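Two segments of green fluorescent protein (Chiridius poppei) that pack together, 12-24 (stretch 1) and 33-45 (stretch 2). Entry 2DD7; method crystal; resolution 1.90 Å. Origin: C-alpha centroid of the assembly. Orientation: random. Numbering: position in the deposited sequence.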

# COMPACT_ATOMS: atom_id res chain seq x y z
N ASN A 12 7.30 -24.55 8.52
CA ASN A 12 6.74 -24.82 9.83
C ASN A 12 6.22 -23.53 10.42
O ASN A 12 6.67 -22.44 10.06
N LEU A 13 5.23 -23.66 11.31
CA LEU A 13 4.66 -22.50 11.97
C LEU A 13 4.69 -22.77 13.46
O LEU A 13 4.13 -23.76 13.93
N ASN A 14 5.37 -21.90 14.19
CA ASN A 14 5.52 -22.05 15.64
C ASN A 14 6.12 -23.42 15.98
O ASN A 14 5.79 -24.01 17.01
N GLY A 15 6.99 -23.91 15.11
CA GLY A 15 7.65 -25.18 15.38
C GLY A 15 7.06 -26.46 14.79
O GLY A 15 7.74 -27.49 14.75
N GLU A 16 5.80 -26.42 14.36
CA GLU A 16 5.18 -27.60 13.78
C GLU A 16 5.29 -27.53 12.27
O GLU A 16 4.83 -26.57 11.66
N LYS A 17 5.88 -28.56 11.67
CA LYS A 17 6.05 -28.62 10.22
C LYS A 17 4.74 -28.90 9.49
O LYS A 17 3.81 -29.47 10.06
N PHE A 18 4.65 -28.47 8.24
CA PHE A 18 3.48 -28.75 7.44
C PHE A 18 3.96 -28.81 6.00
O PHE A 18 5.04 -28.31 5.68
N GLU A 19 3.16 -29.42 5.14
CA GLU A 19 3.48 -29.57 3.73
C GLU A 19 2.20 -29.69 2.92
O GLU A 19 1.27 -30.41 3.31
N LEU A 20 2.14 -28.98 1.80
CA LEU A 20 0.98 -29.04 0.92
C LEU A 20 1.50 -29.23 -0.50
O LEU A 20 2.58 -28.75 -0.84
N VAL A 21 0.73 -29.94 -1.31
CA VAL A 21 1.12 -30.14 -2.71
C VAL A 21 -0.13 -29.96 -3.55
O VAL A 21 -1.24 -30.21 -3.08
N GLY A 22 0.04 -29.49 -4.77
CA GLY A 22 -1.11 -29.30 -5.63
C GLY A 22 -0.74 -28.51 -6.87
O GLY A 22 0.43 -28.46 -7.25
N GLY A 23 -1.73 -27.91 -7.49
CA GLY A 23 -1.49 -27.15 -8.70
C GLY A 23 -2.78 -26.66 -9.30
O GLY A 23 -3.84 -26.72 -8.68
N GLY A 24 -2.70 -26.18 -10.54
CA GLY A 24 -3.87 -25.68 -11.20
C GLY A 24 -3.47 -25.07 -12.53
O GLY A 24 -2.59 -25.62 -13.21
N ILE A 33 -5.90 -22.52 -8.13
CA ILE A 33 -5.02 -23.55 -7.62
C ILE A 33 -5.66 -24.27 -6.45
O ILE A 33 -6.40 -23.68 -5.67
N GLU A 34 -5.40 -25.57 -6.35
CA GLU A 34 -5.94 -26.39 -5.28
C GLU A 34 -4.77 -27.17 -4.71
O GLU A 34 -3.94 -27.70 -5.47
N MET A 35 -4.70 -27.24 -3.39
CA MET A 35 -3.60 -27.95 -2.75
C MET A 35 -4.10 -28.74 -1.54
O MET A 35 -5.10 -28.37 -0.92
N LYS A 36 -3.42 -29.82 -1.22
CA LYS A 36 -3.82 -30.66 -0.09
C LYS A 36 -2.67 -30.83 0.88
O LYS A 36 -1.51 -30.88 0.47
N THR A 37 -2.97 -30.94 2.17
CA THR A 37 -1.91 -31.12 3.14
C THR A 37 -1.48 -32.57 3.06
O THR A 37 -2.25 -33.44 2.66
N LYS A 38 -0.24 -32.82 3.43
CA LYS A 38 0.25 -34.18 3.45
C LYS A 38 0.29 -34.63 4.90
O LYS A 38 0.48 -33.80 5.81
N ASP A 39 0.04 -35.91 5.12
CA ASP A 39 0.08 -36.54 6.43
C ASP A 39 -0.90 -36.13 7.52
O ASP A 39 -1.34 -36.98 8.29
N LYS A 40 -1.26 -34.86 7.59
CA LYS A 40 -2.15 -34.38 8.65
C LYS A 40 -2.82 -33.07 8.25
O LYS A 40 -2.33 -32.37 7.36
N PRO A 41 -3.93 -32.70 8.91
CA PRO A 41 -4.54 -31.40 8.61
C PRO A 41 -3.67 -30.28 9.15
O PRO A 41 -2.77 -30.51 9.97
N LEU A 42 -3.92 -29.06 8.69
CA LEU A 42 -3.14 -27.91 9.14
C LEU A 42 -3.49 -27.60 10.58
O LEU A 42 -4.65 -27.68 10.97
N ALA A 43 -2.49 -27.22 11.37
CA ALA A 43 -2.70 -26.89 12.78
C ALA A 43 -3.10 -25.42 12.98
O ALA A 43 -3.30 -24.97 14.11
N PHE A 44 -3.21 -24.68 11.88
CA PHE A 44 -3.57 -23.27 11.93
C PHE A 44 -4.49 -22.93 10.75
O PHE A 44 -4.70 -23.77 9.87
N SER A 45 -5.04 -21.72 10.73
CA SER A 45 -5.97 -21.31 9.67
C SER A 45 -5.40 -21.45 8.26
O SER A 45 -4.33 -20.93 7.95

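The most unusual feature of this contact is the run of three glycines, G22, G23 and G24, facing I33, E34 and M35. An ideal CB on G22 would lie 2.0 Å from E34 O, and one on G24 would lie 3.0 Å from I33 CA; both would clash. The strands run antiparallel, and G22 CA and M35 CA are 4.0 Å apart. M35 (chi1 m, chi2 t, chi3 p) points toward stretch 1. Its CG lies 3.7 Å from G22 CA, and its CE lies 4.1 Å from L20 CB.

L20 (m, p) shares a face of the sheet with T37 (p). L20 CG is 3.9 Å from T37 CG2, and L20 CD1 is 4.0 Å from L42 CD2. V21 (m) lies on the face shared with K36. V21 CG2 is 4.0 Å from K36 CE and 4.2 Å from K38 CG.

Beyond the bridged residues, aromatic packing takes over. F18 and F44, both chi1 p, point toward each other's stretch. The edge of F44 meets the face of F18, with ring centroids 5.2 Å apart and planes at 76°. L13 (chi1 t) sets CD1 over a face of F44, 4.0 Å from the ring centroid. L42 (m, t) brings CD2 to 3.9 Å from F18 CB.

The polar contacts are more exposed. K40 starts sideways, but its extended chain (p, t, t, t) reaches stretch 1. K40 NZ forms a salt bridge with E16 OE2 at 2.9 Å and also donates to K17 O at 2.8 Å. E16 (t, t) places OE1 3.4 Å from A43 CB. Water 1 links E16 OE2 (3.1 Å) to A43 N (2.8 Å). Water 3 donates to both E19 OE1 (2.9 Å) and D39 OD2 (2.5 Å). Water 2 joins E19 N and K38 O, each at 2.9 Å.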

# COMPACT_ATOMS: atom_id res chain seq x y z
CB ASN A 12 7.81 -25.46 10.74
CG ASN A 12 8.74 -24.44 11.38
OD1 ASN A 12 8.40 -23.82 12.41
ND2 ASN A 12 9.91 -24.27 10.79
CB LEU A 13 3.23 -22.26 11.49
CG LEU A 13 2.73 -20.91 12.05
CD1 LEU A 13 1.99 -20.15 10.99
CD2 LEU A 13 1.86 -21.16 13.27
CB ASN A 14 4.18 -21.85 16.35
CG ASN A 14 3.83 -20.37 16.52
OD1 ASN A 14 4.34 -19.52 15.79
ND2 ASN A 14 2.96 -20.07 17.49
CB GLU A 16 3.69 -27.71 14.15
CG GLU A 16 3.03 -28.98 13.56
CD GLU A 16 1.59 -29.21 13.98
OE1 GLU A 16 1.18 -28.71 15.05
OE2 GLU A 16 0.86 -29.92 13.24
CB LYS A 17 7.08 -29.70 9.87
CG LYS A 17 8.48 -29.36 10.34
CD LYS A 17 9.47 -30.50 10.11
CE LYS A 17 10.89 -30.04 10.45
NZ LYS A 17 11.90 -31.12 10.24
CB PHE A 18 2.39 -27.67 7.61
CG PHE A 18 2.83 -26.28 7.22
CD1 PHE A 18 2.66 -25.82 5.91
CD2 PHE A 18 3.41 -25.43 8.15
CE1 PHE A 18 3.06 -24.53 5.54
CE2 PHE A 18 3.82 -24.15 7.80
CZ PHE A 18 3.65 -23.69 6.48
CB GLU A 19 4.34 -30.82 3.52
CG GLU A 19 4.58 -31.15 2.05
CD GLU A 19 5.41 -32.41 1.85
OE1 GLU A 19 5.21 -33.38 2.61
OE2 GLU A 19 6.25 -32.44 0.93
CB LEU A 20 0.15 -27.76 0.97
CG LEU A 20 -0.68 -27.45 2.21
CD1 LEU A 20 0.22 -26.90 3.30
CD2 LEU A 20 -1.75 -26.44 1.85
CB VAL A 21 1.74 -31.55 -2.95
CG1 VAL A 21 3.02 -31.68 -2.15
CG2 VAL A 21 0.76 -32.64 -2.56
CB ILE A 33 -3.67 -22.91 -7.21
CG1 ILE A 33 -2.70 -23.98 -6.71
CG2 ILE A 33 -3.90 -21.81 -6.18
CD1 ILE A 33 -1.25 -23.49 -6.61
CB GLU A 34 -7.02 -27.34 -5.82
CG GLU A 34 -8.27 -26.60 -6.29
CD GLU A 34 -9.35 -27.51 -6.83
OE1 GLU A 34 -9.11 -28.73 -6.95
OE2 GLU A 34 -10.45 -27.00 -7.13
CB MET A 35 -2.51 -26.96 -2.34
CG MET A 35 -1.80 -26.31 -3.54
SD MET A 35 -0.54 -25.10 -3.08
CE MET A 35 0.81 -26.15 -2.71
CB LYS A 36 -4.27 -32.04 -0.59
CG LYS A 36 -3.14 -32.84 -1.21
CD LYS A 36 -3.59 -34.23 -1.68
CE LYS A 36 -2.41 -35.02 -2.27
NZ LYS A 36 -2.79 -36.41 -2.72
CB THR A 37 -2.41 -30.87 4.59
OG1 THR A 37 -3.50 -31.76 4.84
CG2 THR A 37 -2.88 -29.43 4.77
CB LYS A 38 1.65 -34.25 2.84
CG LYS A 38 1.67 -33.90 1.35
CD LYS A 38 2.53 -34.88 0.56
CE LYS A 38 1.94 -36.29 0.63
NZ LYS A 38 2.85 -37.31 0.04
CB ASP A 39 1.50 -36.42 7.01
CG ASP A 39 2.55 -36.93 6.06
OD1 ASP A 39 2.34 -37.99 5.44
OD2 ASP A 39 3.61 -36.27 5.93
CB LYS A 40 -1.33 -34.13 9.92
CG LYS A 40 -0.16 -33.18 9.65
CD LYS A 40 0.73 -32.92 10.86
CE LYS A 40 1.83 -31.94 10.47
NZ LYS A 40 2.71 -31.51 11.59
CB PRO A 41 -5.89 -31.49 9.31
CG PRO A 41 -5.58 -32.34 10.50
CD PRO A 41 -4.68 -33.41 9.97
CB LEU A 42 -3.45 -26.68 8.30
CG LEU A 42 -2.84 -26.50 6.91
CD1 LEU A 42 -3.29 -25.12 6.40
CD2 LEU A 42 -1.31 -26.55 6.98
CB ALA A 43 -1.42 -27.20 13.57
CB PHE A 44 -2.30 -22.42 11.93
CG PHE A 44 -1.41 -22.65 10.73
CD1 PHE A 44 -1.62 -21.96 9.54
CD2 PHE A 44 -0.38 -23.58 10.79
CE1 PHE A 44 -0.82 -22.20 8.42
CE2 PHE A 44 0.43 -23.83 9.69
CZ PHE A 44 0.21 -23.14 8.49
CB SER A 45 -6.39 -19.85 9.89
OG SER A 45 -7.25 -19.41 8.84
O HOH W 1 0.06 -28.20 10.78
O HOH W 2 1.49 -31.20 6.71
O HOH W 3 4.69 -34.05 5.43